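Long-range contact in protein Pcdhgb2 (Mus musculus, PDB 5SZR), which probably mediates calcium-dependent cell adhesion and may help establish and maintain specific neuronal connections in the brain: residues A[283-296]-A[307-321]. Residues are numbered along the deposited sequence; the frame is centred on the assembly and turned at random. Where two conformers were deposited one is given.
Sequences FDHEQLRSFQLTLQ and ANVSMRVLVGDRNDN. With CA (calcium ion), chain Q; CA (calcium ion), chain P; CA (calcium ion), chain R; NAG (2-acetamido-2-deoxy-beta-D-glucopyranose), chain E.
Val313 sets its CB over one face of the Phe291 ring, off centre toward the rim, 3.6 Å from Phe291 CZ. The ring reaches this spot because its CG sits between the backbone N and the carbonyl carbon (chi1 58°). Further along the same buried face, Leu295 CD1 fits against Met311 CB at 3.6 Å. Met311 and Leu293 run side by side, with Val268 and Val222 packed around them. Near the other end Val315 is the bump that fills the hollow made by Phe283 CB, His285 CA and the carbonyls of Leu288 and Arg289. On the face of Ser290, Gln292 and Arg312, Ser290 OG accepts a hydrogen bond from Arg312 NH1 at 2.9 Å and donates one to Val313 O at 3.2 Å. Gln292 CG covers one face of the Arg312 guanidinium. Strands 290-299 and 306-316 form an antiparallel hairpin, flanked by strands 219-225 and 250-257 in a sheet of this fragment's third cadherin domain. Asn308 carries an N-linked sugar at the hairpin end away from the Glu286 calcium ions. Past Val315, residues 317-321 run into the calcium-binding linker to the next domain and meet the loop 284-286. Here CB of Asp317 stands over the centre of the His285 ring, 3.6 Å from its centroid and 10° off the normal. A hydrogen bond from His285 ND1 to Val315 O (3.0 Å), nearly in the ring plane, helps fix the ring's rotation; NE2 is hydrogen-bonded elsewhere. The Glu286 side chain bends at chi2 (68°), bringing its carboxylate to two calcium ions. Glu286 OE1 bridges both, and OE2 joins it on one, which Asp317 OD1 also binds. Asp320 gives one oxygen to each. Glu226 and Asp360 add further ligands. Asp317 also meets Ser361, and Asp320 meets Asn227.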
ATOM      1  N   PHE A 283      -2.643 -27.529  27.920  1.00 53.25           N
ATOM      2  CA  PHE A 283      -2.121 -26.708  29.002  1.00 53.04           C
ATOM      3  C   PHE A 283      -2.750 -27.113  30.334  1.00 55.63           C
ATOM      4  O   PHE A 283      -3.906 -27.539  30.398  1.00 57.68           O
ATOM      5  CB  PHE A 283      -2.379 -25.229  28.722  1.00 50.35           C
ATOM      6  CG  PHE A 283      -1.681 -24.710  27.491  1.00 52.37           C
ATOM      7  CD1 PHE A 283      -2.264 -23.722  26.715  1.00 51.46           C
ATOM      8  CD2 PHE A 283      -0.440 -25.200  27.119  1.00 53.67           C
ATOM      9  CE1 PHE A 283      -1.624 -23.235  25.578  1.00 51.84           C
ATOM     10  CE2 PHE A 283       0.206 -24.715  25.984  1.00 54.63           C
ATOM     11  CZ  PHE A 283      -0.388 -23.733  25.216  1.00 51.63           C
ATOM     12  N   ASP A 284      -1.968 -26.981  31.404  1.00 54.51           N
ATOM     13  CA  ASP A 284      -2.398 -27.306  32.763  1.00 57.95           C
ATOM     14  C   ASP A 284      -2.167 -26.072  33.625  1.00 58.79           C
ATOM     15  O   ASP A 284      -1.020 -25.749  33.957  1.00 61.82           O
ATOM     16  CB  ASP A 284      -1.634 -28.522  33.296  1.00 58.43           C
ATOM     17  CG  ASP A 284      -1.991 -28.875  34.731  1.00 61.48           C
ATOM     18  OD1 ASP A 284      -3.022 -28.398  35.253  1.00 60.42           O
ATOM     19  OD2 ASP A 284      -1.236 -29.663  35.344  1.00 65.27           O
ATOM     20  N   HIS A 285      -3.256 -25.380  33.973  1.00 56.76           N
ATOM     21  CA  HIS A 285      -3.153 -24.135  34.731  1.00 58.60           C
ATOM     22  C   HIS A 285      -2.420 -24.334  36.052  1.00 62.95           C
ATOM     23  O   HIS A 285      -1.774 -23.406  36.551  1.00 65.02           O
ATOM     24  CB  HIS A 285      -4.550 -23.562  34.977  1.00 58.95           C
ATOM     25  CG  HIS A 285      -4.575 -22.393  35.914  1.00 60.61           C
ATOM     26  ND1 HIS A 285      -4.417 -21.092  35.485  1.00 59.48           N
ATOM     27  CD2 HIS A 285      -4.751 -22.327  37.255  1.00 61.82           C
ATOM     28  CE1 HIS A 285      -4.489 -20.277  36.523  1.00 61.36           C
ATOM     29  NE2 HIS A 285      -4.691 -21.001  37.609  1.00 57.97           N
ATOM     30  N   GLU A 286      -2.497 -25.532  36.625  1.00 65.16           N
ATOM     31  CA  GLU A 286      -1.845 -25.784  37.902  1.00 69.25           C
ATOM     32  C   GLU A 286      -0.328 -25.885  37.776  1.00 74.31           C
ATOM     33  O   GLU A 286       0.373 -25.675  38.771  1.00 79.74           O
ATOM     34  CB  GLU A 286      -2.426 -27.047  38.535  1.00 67.96           C
ATOM     35  CG  GLU A 286      -3.775 -26.833  39.238  1.00 69.13           C
ATOM     36  CD  GLU A 286      -4.919 -26.502  38.288  1.00 67.59           C
ATOM     37  OE1 GLU A 286      -5.098 -27.223  37.290  1.00 60.61           O
ATOM     38  OE2 GLU A 286      -5.649 -25.524  38.547  1.00 61.08           O
ATOM     39  N   GLN A 287       0.194 -26.193  36.585  1.00 70.06           N
ATOM     40  CA  GLN A 287       1.635 -26.206  36.372  0.57 72.25           C
ATOM     41  C   GLN A 287       2.158 -24.849  35.904  1.00 65.98           C
ATOM     42  O   GLN A 287       3.176 -24.373  36.414  1.00 68.44           O
ATOM     43  CB  GLN A 287       2.018 -27.299  35.367  0.57 69.90           C
ATOM     44  CG  GLN A 287       1.920 -28.714  35.924  0.57 74.34           C
ATOM     45  CD  GLN A 287       2.800 -28.927  37.145  0.57 77.43           C
ATOM     46  OE1 GLN A 287       3.969 -28.540  37.157  0.57 81.77           O
ATOM     47  NE2 GLN A 287       2.237 -29.537  38.181  0.57 74.88           N
ATOM     48  N   LEU A 288       1.479 -24.215  34.953  1.00 63.71           N
ATOM     49  CA  LEU A 288       1.937 -22.945  34.406  1.00 63.63           C
ATOM     50  C   LEU A 288       0.743 -22.061  34.086  1.00 60.77           C
ATOM     51  O   LEU A 288      -0.153 -22.465  33.340  1.00 59.84           O
ATOM     52  CB  LEU A 288       2.783 -23.167  33.146  1.00 64.13           C
ATOM     53  CG  LEU A 288       3.414 -21.939  32.488  1.00 62.97           C
ATOM     54  CD1 LEU A 288       4.344 -21.217  33.458  1.00 64.72           C
ATOM     55  CD2 LEU A 288       4.162 -22.367  31.240  1.00 61.08           C
ATOM     56  N   ARG A 289       0.742 -20.854  34.646  1.00 60.16           N
ATOM     57  CA  ARG A 289      -0.361 -19.924  34.455  1.00 60.13           C
ATOM     58  C   ARG A 289      -0.187 -19.033  33.235  1.00 58.75           C
ATOM     59  O   ARG A 289      -1.189 -18.553  32.692  1.00 56.15           O
ATOM     60  CB  ARG A 289      -0.535 -19.053  35.706  1.00 65.45           C
ATOM     61  CG  ARG A 289      -0.973 -19.836  36.942  1.00 71.30           C
ATOM     62  CD  ARG A 289      -0.393 -19.243  38.217  1.00 77.27           C
ATOM     63  NE  ARG A 289      -1.206 -18.162  38.765  1.00 79.68           N
ATOM     64  CZ  ARG A 289      -1.872 -18.239  39.913  1.00 81.93           C
ATOM     65  NH1 ARG A 289      -1.821 -19.346  40.640  1.00 84.21           N
ATOM     66  NH2 ARG A 289      -2.585 -17.207  40.341  1.00 83.57           N
ATOM     67  N   SER A 290       1.047 -18.820  32.778  1.00 58.23           N
ATOM     68  CA  SER A 290       1.303 -17.843  31.730  1.00 54.87           C
ATOM     69  C   SER A 290       2.690 -18.077  31.144  1.00 55.87           C
ATOM     70  O   SER A 290       3.599 -18.545  31.836  1.00 55.35           O
ATOM     71  CB  SER A 290       1.186 -16.417  32.278  1.00 56.52           C
ATOM     72  OG  SER A 290       1.367 -15.459  31.256  1.00 63.46           O
ATOM     73  N   PHE A 291       2.845 -17.738  29.862  1.00 57.39           N
ATOM     74  CA  PHE A 291       4.161 -17.734  29.237  1.00 59.16           C
ATOM     75  C   PHE A 291       4.210 -16.665  28.156  1.00 62.87           C
ATOM     76  O   PHE A 291       3.182 -16.240  27.619  1.00 61.11           O
ATOM     77  CB  PHE A 291       4.539 -19.111  28.665  1.00 57.09           C
ATOM     78  CG  PHE A 291       3.578 -19.644  27.643  1.00 54.38           C
ATOM     79  CD1 PHE A 291       3.803 -19.448  26.293  1.00 55.16           C
ATOM     80  CD2 PHE A 291       2.463 -20.367  28.032  1.00 53.69           C
ATOM     81  CE1 PHE A 291       2.922 -19.946  25.347  1.00 55.68           C
ATOM     82  CE2 PHE A 291       1.578 -20.871  27.095  1.00 53.19           C
ATOM     83  CZ  PHE A 291       1.808 -20.663  25.752  1.00 55.38           C
ATOM     84  N   GLN A 292       5.427 -16.229  27.846  1.00 66.50           N
ATOM     85  CA  GLN A 292       5.658 -15.145  26.905  1.00 65.57           C
ATOM     86  C   GLN A 292       6.295 -15.668  25.625  1.00 61.84           C
ATOM     87  O   GLN A 292       7.012 -16.672  25.625  1.00 61.70           O
ATOM     88  CB  GLN A 292       6.539 -14.062  27.525  1.00 72.45           C
ATOM     89  CG  GLN A 292       5.777 -12.795  27.864  1.00 78.00           C
ATOM     90  CD  GLN A 292       6.552 -11.867  28.775  1.00 83.97           C
ATOM     91  OE1 GLN A 292       7.360 -12.307  29.596  1.00 86.63           O
ATOM     92  NE2 GLN A 292       6.301 -10.568  28.643  1.00 84.84           N
ATOM     93  N   LEU A 293       6.040 -14.950  24.535  1.00 60.77           N
ATOM     94  CA  LEU A 293       6.351 -15.416  23.195  1.00 59.89           C
ATOM     95  C   LEU A 293       6.670 -14.212  22.321  1.00 59.97           C
ATOM     96  O   LEU A 293       5.996 -13.183  22.411  1.00 60.32           O
ATOM     97  CB  LEU A 293       5.159 -16.195  22.626  1.00 59.45           C
ATOM     98  CG  LEU A 293       5.360 -17.187  21.490  1.00 60.12           C
ATOM     99  CD1 LEU A 293       6.210 -18.348  21.973  1.00 63.36           C
ATOM    100  CD2 LEU A 293       4.005 -17.668  20.991  1.00 57.24           C
ATOM    101  N   THR A 294       7.693 -14.339  21.476  1.00 59.53           N
ATOM    102  CA  THR A 294       8.044 -13.290  20.519  1.00 58.33           C
ATOM    103  C   THR A 294       7.960 -13.857  19.106  1.00 56.26           C
ATOM    104  O   THR A 294       8.737 -14.746  18.742  1.00 57.93           O
ATOM    105  CB  THR A 294       9.437 -12.723  20.789  1.00 59.04           C
ATOM    106  OG1 THR A 294       9.420 -11.982  22.016  1.00 58.89           O
ATOM    107  CG2 THR A 294       9.849 -11.791  19.655  1.00 57.54           C
ATOM    108  N   LEU A 295       7.029 -13.337  18.316  1.00 52.34           N
ATOM    109  CA  LEU A 295       6.855 -13.747  16.931  1.00 51.05           C
ATOM    110  C   LEU A 295       7.476 -12.715  15.995  1.00 52.30           C
ATOM    111  O   LEU A 295       7.707 -11.561  16.367  1.00 53.90           O
ATOM    112  CB  LEU A 295       5.372 -13.936  16.598  1.00 48.00           C
ATOM    113  CG  LEU A 295       4.619 -14.964  17.445  1.00 48.59           C
ATOM    114  CD1 LEU A 295       3.951 -14.293  18.636  1.00 47.95           C
ATOM    115  CD2 LEU A 295       3.601 -15.730  16.612  1.00 47.18           C
ATOM    116  N   GLN A 296       7.751 -13.150  14.765  1.00 50.47           N
ATOM    117  CA  GLN A 296       8.387 -12.302  13.769  1.00 51.31           C
ATOM    118  C   GLN A 296       7.659 -12.425  12.439  1.00 51.60           C
ATOM    119  O   GLN A 296       7.322 -13.535  12.013  1.00 53.41           O
ATOM    120  CB  GLN A 296       9.864 -12.658  13.585  1.00 51.50           C
ATOM    121  CG  GLN A 296      10.522 -11.899  12.440  1.00 49.45           C
ATOM    122  CD  GLN A 296      11.988 -12.229  12.275  1.00 50.88           C
ATOM    123  OE1 GLN A 296      12.850 -11.580  12.867  1.00 53.46           O
ATOM    124  NE2 GLN A 296      12.283 -13.241  11.465  1.00 50.82           N
ATOM    125  N   ALA A 307       9.565  -7.505  11.258  1.00 50.68           N
ATOM    126  CA  ALA A 307       9.143  -6.895  12.510  1.00 50.11           C
ATOM    127  C   ALA A 307       8.952  -7.983  13.557  1.00 54.80           C
ATOM    128  O   ALA A 307       8.731  -9.157  13.240  1.00 51.77           O
ATOM    129  CB  ALA A 307       7.850  -6.087  12.353  1.00 44.50           C
ATOM    130  N   ASN A 308       9.032  -7.568  14.817  1.00 61.26           N
ATOM    131  CA  ASN A 308       8.887  -8.440  15.972  1.00 64.02           C
ATOM    132  C   ASN A 308       7.733  -7.959  16.833  1.00 61.24           C
ATOM    133  O   ASN A 308       7.549  -6.751  17.018  1.00 63.61           O
ATOM    134  CB  ASN A 308      10.154  -8.451  16.803  1.00 73.44           C
ATOM    135  CG  ASN A 308      11.310  -9.053  16.071  1.00 85.19           C
ATOM    136  OD1 ASN A 308      11.162 -10.063  15.381  1.00 80.92           O
ATOM    137  ND2 ASN A 308      12.475  -8.441  16.195  1.00103.40           N
ATOM    138  N   VAL A 309       6.964  -8.904  17.369  1.00 55.28           N
ATOM    139  CA  VAL A 309       5.824  -8.579  18.213  1.00 52.30           C
ATOM    140  C   VAL A 309       5.814  -9.536  19.395  1.00 53.77           C
ATOM    141  O   VAL A 309       6.199 -10.704  19.277  1.00 55.08           O
ATOM    142  CB  VAL A 309       4.493  -8.638  17.424  1.00 47.30           C
ATOM    143  CG1 VAL A 309       4.187 -10.062  16.983  1.00 46.23           C
ATOM    144  CG2 VAL A 309       3.352  -8.053  18.238  1.00 46.39           C
ATOM    145  N   SER A 310       5.393  -9.028  20.548  1.00 54.34           N
ATOM    146  CA  SER A 310       5.328  -9.823  21.766  1.00 57.67           C
ATOM    147  C   SER A 310       3.924 -10.385  21.944  1.00 54.80           C
ATOM    148  O   SER A 310       2.931  -9.667  21.781  1.00 52.60           O
ATOM    149  CB  SER A 310       5.721  -8.992  22.988  1.00 63.57           C
ATOM    150  OG  SER A 310       5.600  -9.759  24.178  1.00 71.95           O
ATOM    151  N   MET A 311       3.845 -11.669  22.278  1.00 54.73           N
ATOM    152  CA  MET A 311       2.584 -12.312  22.619  1.00 52.91           C
ATOM    153  C   MET A 311       2.685 -12.904  24.015  1.00 54.02           C
ATOM    154  O   MET A 311       3.665 -13.584  24.334  1.00 54.48           O
ATOM    155  CB  MET A 311       2.217 -13.404  21.614  1.00 50.31           C
ATOM    156  CG  MET A 311       0.993 -14.200  22.016  1.00 49.68           C
ATOM    157  SD  MET A 311       0.575 -15.509  20.860  1.00 48.62           S
ATOM    158  CE  MET A 311      -0.265 -14.580  19.580  1.00 45.50           C
ATOM    159  N   ARG A 312       1.681 -12.640  24.843  1.00 55.40           N
ATOM    160  CA  ARG A 312       1.548 -13.280  26.143  1.00 57.82           C
ATOM    161  C   ARG A 312       0.322 -14.184  26.130  1.00 53.94           C
ATOM    162  O   ARG A 312      -0.749 -13.785  25.661  1.00 54.94           O
ATOM    163  CB  ARG A 312       1.441 -12.250  27.269  1.00 63.27           C
ATOM    164  CG  ARG A 312       1.234 -12.883  28.635  1.00 69.05           C
ATOM    165  CD  ARG A 312       1.255 -11.857  29.755  1.00 75.21           C
ATOM    166  NE  ARG A 312       2.605 -11.395  30.067  1.00 79.41           N
ATOM    167  CZ  ARG A 312       3.446 -12.037  30.873  1.00 83.90           C
ATOM    168  NH1 ARG A 312       3.081 -13.178  31.447  1.00 85.76           N
ATOM    169  NH2 ARG A 312       4.651 -11.541  31.108  1.00 85.87           N
ATOM    170  N   VAL A 313       0.486 -15.401  26.634  1.00 49.57           N
ATOM    171  CA  VAL A 313      -0.572 -16.403  26.642  1.00 49.28           C
ATOM    172  C   VAL A 313      -0.940 -16.685  28.094  1.00 48.58           C
ATOM    173  O   VAL A 313      -0.083 -17.086  28.892  1.00 49.21           O
ATOM    174  CB  VAL A 313      -0.134 -17.684  25.915  1.00 50.86           C
ATOM    175  CG1 VAL A 313      -1.233 -18.732  25.969  1.00 51.68           C
ATOM    176  CG2 VAL A 313       0.239 -17.358  24.468  1.00 50.33           C
ATOM    177  N   LEU A 314      -2.205 -16.459  28.441  1.00 47.21           N
ATOM    178  CA  LEU A 314      -2.708 -16.695  29.788  1.00 50.93           C
ATOM    179  C   LEU A 314      -3.487 -18.003  29.805  1.00 51.66           C
ATOM    180  O   LEU A 314      -4.512 -18.132  29.126  1.00 54.09           O
ATOM    181  CB  LEU A 314      -3.585 -15.534  30.259  1.00 54.24           C
ATOM    182  CG  LEU A 314      -2.817 -14.261  30.621  1.00 56.61           C
ATOM    183  CD1 LEU A 314      -3.760 -13.084  30.827  1.00 57.74           C
ATOM    184  CD2 LEU A 314      -1.979 -14.508  31.867  1.00 57.02           C
ATOM    185  N   VAL A 315      -2.991 -18.971  30.565  1.00 49.37           N
ATOM    186  CA  VAL A 315      -3.647 -20.267  30.690  1.00 51.08           C
ATOM    187  C   VAL A 315      -4.796 -20.127  31.682  1.00 53.98           C
ATOM    188  O   VAL A 315      -4.586 -19.764  32.844  1.00 55.27           O
ATOM    189  CB  VAL A 315      -2.650 -21.344  31.138  1.00 53.16           C
ATOM    190  CG1 VAL A 315      -3.353 -22.679  31.325  1.00 50.56           C
ATOM    191  CG2 VAL A 315      -1.519 -21.460  30.124  1.00 48.92           C
ATOM    192  N   GLY A 316      -6.014 -20.408  31.226  1.00 50.07           N
ATOM    193  CA  GLY A 316      -7.199 -20.186  32.036  1.00 51.75           C
ATOM    194  C   GLY A 316      -7.485 -21.360  32.961  1.00 54.84           C
ATOM    195  O   GLY A 316      -7.328 -22.518  32.588  1.00 55.68           O
ATOM    196  N   ASP A 317      -7.915 -21.042  34.176  1.00 54.82           N
ATOM    197  CA  ASP A 317      -8.211 -22.066  35.165  1.00 56.42           C
ATOM    198  C   ASP A 317      -9.586 -22.668  34.910  1.00 57.63           C
ATOM    199  O   ASP A 317     -10.570 -21.943  34.737  1.00 58.50           O
ATOM    200  CB  ASP A 317      -8.144 -21.474  36.572  1.00 58.11           C
ATOM    201  CG  ASP A 317      -8.385 -22.511  37.652  1.00 64.76           C
ATOM    202  OD1 ASP A 317      -7.983 -23.679  37.459  1.00 64.19           O
ATOM    203  OD2 ASP A 317      -8.979 -22.158  38.695  1.00 61.95           O
ATOM    204  N   ARG A 318      -9.649 -23.992  34.873  1.00 60.78           N
ATOM    205  CA  ARG A 318     -10.902 -24.728  34.885  1.00 62.88           C
ATOM    206  C   ARG A 318     -11.031 -25.503  36.190  1.00 66.08           C
ATOM    207  O   ARG A 318     -10.058 -25.689  36.927  1.00 61.66           O
ATOM    208  CB  ARG A 318     -11.005 -25.691  33.699  1.00 66.35           C
ATOM    209  CG  ARG A 318     -11.353 -25.035  32.375  1.00 70.78           C
ATOM    210  CD  ARG A 318     -11.683 -26.094  31.332  1.00 76.98           C
ATOM    211  NE  ARG A 318     -12.047 -25.511  30.044  1.00 79.88           N
ATOM    212  CZ  ARG A 318     -13.260 -25.049  29.750  1.00 84.00           C
ATOM    213  NH1 ARG A 318     -13.505 -24.539  28.550  1.00 83.84           N
ATOM    214  NH2 ARG A 318     -14.226 -25.096  30.660  1.00 87.66           N
ATOM    215  N   ASN A 319     -12.250 -25.962  36.469  1.00 50.88           N
ATOM    216  CA  ASN A 319     -12.518 -26.720  37.690  1.00 57.12           C
ATOM    217  C   ASN A 319     -12.312 -28.213  37.427  1.00 54.31           C
ATOM    218  O   ASN A 319     -13.246 -29.015  37.398  1.00 51.73           O
ATOM    219  CB  ASN A 319     -13.923 -26.434  38.205  1.00 48.29           C
ATOM    220  CG  ASN A 319     -14.130 -26.957  39.614  1.00 59.48           C
ATOM    221  OD1 ASN A 319     -13.219 -26.897  40.435  1.00 46.15           O
ATOM    222  ND2 ASN A 319     -15.321 -27.492  39.896  1.00 46.03           N
ATOM    223  N   ASP A 320     -11.045 -28.583  37.234  1.00 53.48           N
ATOM    224  CA  ASP A 320     -10.686 -29.975  36.994  1.00 54.14           C
ATOM    225  C   ASP A 320     -10.107 -30.659  38.231  1.00 53.00           C
ATOM    226  O   ASP A 320      -9.533 -31.747  38.118  1.00 53.33           O
ATOM    227  CB  ASP A 320      -9.713 -30.080  35.812  1.00 52.01           C
ATOM    228  CG  ASP A 320      -8.507 -29.164  35.945  1.00 52.74           C
ATOM    229  OD1 ASP A 320      -8.520 -28.259  36.802  1.00 51.87           O
ATOM    230  OD2 ASP A 320      -7.544 -29.343  35.168  1.00 54.42           O
ATOM    231  N   ASN A 321     -10.256 -30.057  39.408  1.00 51.65           N
ATOM    232  CA  ASN A 321      -9.830 -30.671  40.660  1.00 49.33           C
ATOM    233  C   ASN A 321     -10.975 -30.588  41.656  1.00 48.70           C
ATOM    234  O   ASN A 321     -11.488 -29.498  41.924  1.00 48.58           O
ATOM    235  CB  ASN A 321      -8.584 -29.989  41.227  1.00 49.84           C
ATOM    236  CG  ASN A 321      -7.354 -30.250  40.390  1.00 53.55           C
ATOM    237  OD1 ASN A 321      -6.652 -31.244  40.588  1.00 55.49           O
ATOM    238  ND2 ASN A 321      -7.080 -29.355  39.449  1.00 53.59           N
TER
HETATM  239 CA    CA Q 714      -7.626 -26.114  37.386  1.00 52.64          CA
HETATM  240 CA    CA P 713      -5.326 -28.771  35.591  1.00 50.04          CA
HETATM  241 CA    CA R 715     -12.006 -27.187  42.346  1.00 43.31          CA
HETATM  242  C1  NAG E   1      13.518  -9.114  15.482  1.00 72.65           C
HETATM  243  C2  NAG E   1      14.519  -8.317  14.662  1.00 78.34           C
HETATM  244  C3  NAG E   1      15.423  -9.279  13.894  1.00 85.26           C
HETATM  245  C4  NAG E   1      16.044 -10.302  14.843  1.00 88.81           C
HETATM  246  C5  NAG E   1      14.969 -10.947  15.723  1.00 89.72           C
HETATM  247  C6  NAG E   1      15.518 -11.842  16.811  1.00 97.57           C
HETATM  248  C7  NAG E   1      13.633  -6.113  14.053  1.00 76.15           C
HETATM  249  C8  NAG E   1      12.930  -5.303  13.008  1.00 78.29           C
HETATM  250  N2  NAG E   1      13.849  -7.399  13.755  1.00 75.82           N
HETATM  251  O3  NAG E   1      16.436  -8.555  13.203  1.00 87.67           O
HETATM  252  O4  NAG E   1      16.701 -11.319  14.095  1.00 91.12           O
HETATM  253  O5  NAG E   1      14.202  -9.934  16.386  1.00 82.21           O
HETATM  254  O6  NAG E   1      16.887 -12.151  16.597  1.00104.40           O
HETATM  255  O7  NAG E   1      13.994  -5.625  15.118  1.00 75.10           O
HETATM  256  O   HOH W   1      -5.028 -30.623  37.382  1.00 42.55           O
HETATM  257  O   HOH W   2      -4.770 -30.183  33.733  1.00 54.08           O